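Local coordinates for putative type VI secretion protein (Escherichia coli, PDB 6SJL), which forms the trimeric VgrG spike at the tip of the type VI secretion system and carries the bound Tle1 effector, at the interface of chains A and B. Coordinates in Å, arbitrary orientation; residue numbers count along the deposited sequence, not the author numbering. Chains: chain A/B, Putative type VI secretion protein.

The interface of chains A and B. Residues chain A 607, 650-651; chain B 655, 657-660.
The start of strand 651-655 of chain A, with A:Ser650 before it, lies alongside the start of strand 659-663 of chain B, the end of strand 651-655 at B:Ser655 and the loop residues B:Asp657 and B:Asn658 between them, while A:Asp607, just ahead of helix 608-618, closes one flank. This is a chain-to-chain join in the VgrG spike, whose three copies wind into an intertwined beta-helix. A:Val651 and B:Thr659 form a parallel bridge. A:Val651 N donates to B:Asn658 O at 3.1 Å, and A:Val651 O accepts from B:Asp660 N at 2.9 Å. B:Ser655 OG lies within bonding distance of both B:Asn658 O and B:Asp657 O, above both carbonyl planes; with one hydrogen it can give a full bond to one of them at a time. A:Ser650 OG, set beside its own backbone N (chi1 -65°), donates to A:Asp607 OD1 at 3.2 Å, on the lone pair facing away from OD2, and leans against CB of B:Asp657 at 3.4 Å. The carboxylates of A:Asp607 and B:Asp657 approach at a slant, planes 53° apart and OD1 to OD1 3.3 Å; if both are ionised they may repel, unless a proton or solvent intervenes, which the structure alone does not show. On the chain B side, B:Asn658 ND2 donates nearly within its amide plane to B:Asp660 OD1 at 3.2 Å, which may help hold the carboxylate whose OD2 takes a weak bond from A:Asp607 N at 3.5 Å.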
ATOM      1  N   ASP A 607       3.607 -11.243  -9.352  1.00 38.92           N
ATOM      2  CA  ASP A 607       4.489 -11.808 -10.369  1.00 38.92           C
ATOM      3  C   ASP A 607       5.330 -12.891  -9.713  1.00 38.92           C
ATOM      4  O   ASP A 607       6.396 -12.635  -9.167  1.00 38.92           O
ATOM      5  CB  ASP A 607       5.353 -10.724 -10.991  1.00 38.92           C
ATOM      6  CG  ASP A 607       5.910 -11.123 -12.329  1.00 38.92           C
ATOM      7  OD1 ASP A 607       6.777 -10.396 -12.850  1.00 38.92           O
ATOM      8  OD2 ASP A 607       5.473 -12.154 -12.873  1.00 38.92           O
ATOM      9  N   SER A 650       9.873  -7.469 -11.061  1.00 31.73           N
ATOM     10  CA  SER A 650       9.132  -7.066  -9.887  1.00 31.73           C
ATOM     11  C   SER A 650      10.041  -6.836  -8.694  1.00 31.73           C
ATOM     12  O   SER A 650      11.172  -7.300  -8.639  1.00 31.73           O
ATOM     13  CB  SER A 650       8.097  -8.119  -9.533  1.00 31.73           C
ATOM     14  OG  SER A 650       7.130  -8.220 -10.550  1.00 31.73           O
ATOM     15  N   VAL A 651       9.531  -6.078  -7.741  1.00 28.03           N
ATOM     16  CA  VAL A 651      10.105  -5.983  -6.415  1.00 28.03           C
ATOM     17  C   VAL A 651       9.162  -6.722  -5.491  1.00 28.03           C
ATOM     18  O   VAL A 651       8.000  -6.343  -5.356  1.00 28.03           O
ATOM     19  CB  VAL A 651      10.298  -4.530  -5.970  1.00 28.03           C
ATOM     20  CG1 VAL A 651      10.632  -4.486  -4.519  1.00 28.03           C
ATOM     21  CG2 VAL A 651      11.379  -3.879  -6.761  1.00 28.03           C
TER
ATOM     22  N   SER B 655       9.710  -0.146  -9.822  1.00 30.51           N
ATOM     23  CA  SER B 655       9.619  -1.496 -10.342  1.00 30.51           C
ATOM     24  C   SER B 655       9.223  -1.446 -11.803  1.00 30.51           C
ATOM     25  O   SER B 655       8.373  -0.644 -12.181  1.00 30.51           O
ATOM     26  CB  SER B 655       8.610  -2.297  -9.541  1.00 30.51           C
ATOM     27  OG  SER B 655       8.592  -3.621  -9.984  1.00 30.51           O
ATOM     28  N   ASP B 657       8.026  -4.231 -13.536  1.00 34.08           N
ATOM     29  CA  ASP B 657       6.804  -5.001 -13.377  1.00 34.08           C
ATOM     30  C   ASP B 657       6.149  -4.637 -12.049  1.00 34.08           C
ATOM     31  O   ASP B 657       6.271  -3.515 -11.565  1.00 34.08           O
ATOM     32  CB  ASP B 657       7.101  -6.487 -13.467  1.00 34.08           C
ATOM     33  CG  ASP B 657       7.333  -6.938 -14.867  1.00 34.08           C
ATOM     34  OD1 ASP B 657       7.654  -8.126 -15.056  1.00 34.08           O
ATOM     35  OD2 ASP B 657       7.217  -6.104 -15.778  1.00 34.08           O
ATOM     36  N   ASN B 658       5.369  -5.553 -11.497  1.00 32.50           N
ATOM     37  CA  ASN B 658       4.714  -5.371 -10.214  1.00 32.50           C
ATOM     38  C   ASN B 658       5.634  -4.980  -9.072  1.00 32.50           C
ATOM     39  O   ASN B 658       6.833  -5.221  -9.119  1.00 32.50           O
ATOM     40  CB  ASN B 658       4.003  -6.651  -9.795  1.00 32.50           C
ATOM     41  CG  ASN B 658       2.964  -7.084 -10.764  1.00 32.50           C
ATOM     42  OD1 ASN B 658       2.824  -6.523 -11.831  1.00 32.50           O
ATOM     43  ND2 ASN B 658       2.197  -8.072 -10.384  1.00 32.50           N
ATOM     44  N   THR B 659       5.070  -4.388  -8.034  1.00 29.75           N
ATOM     45  CA  THR B 659       5.654  -4.369  -6.704  1.00 29.75           C
ATOM     46  C   THR B 659       4.695  -5.157  -5.838  1.00 29.75           C
ATOM     47  O   THR B 659       3.567  -4.726  -5.612  1.00 29.75           O
ATOM     48  CB  THR B 659       5.828  -2.961  -6.160  1.00 29.75           C
ATOM     49  OG1 THR B 659       6.780  -2.252  -6.953  1.00 29.75           O
ATOM     50  CG2 THR B 659       6.335  -3.025  -4.748  1.00 29.75           C
ATOM     51  N   ASP B 660       5.109  -6.327  -5.400  1.00 30.66           N
ATOM     52  CA  ASP B 660       4.241  -7.218  -4.659  1.00 30.66           C
ATOM     53  C   ASP B 660       4.683  -7.257  -3.217  1.00 30.66           C
ATOM     54  O   ASP B 660       5.837  -7.557  -2.933  1.00 30.66           O
ATOM     55  CB  ASP B 660       4.263  -8.616  -5.246  1.00 30.66           C
ATOM     56  CG  ASP B 660       4.231  -8.607  -6.741  1.00 30.66           C
ATOM     57  OD1 ASP B 660       3.172  -8.260  -7.296  1.00 30.66           O
ATOM     58  OD2 ASP B 660       5.265  -8.947  -7.361  1.00 30.66           O
TER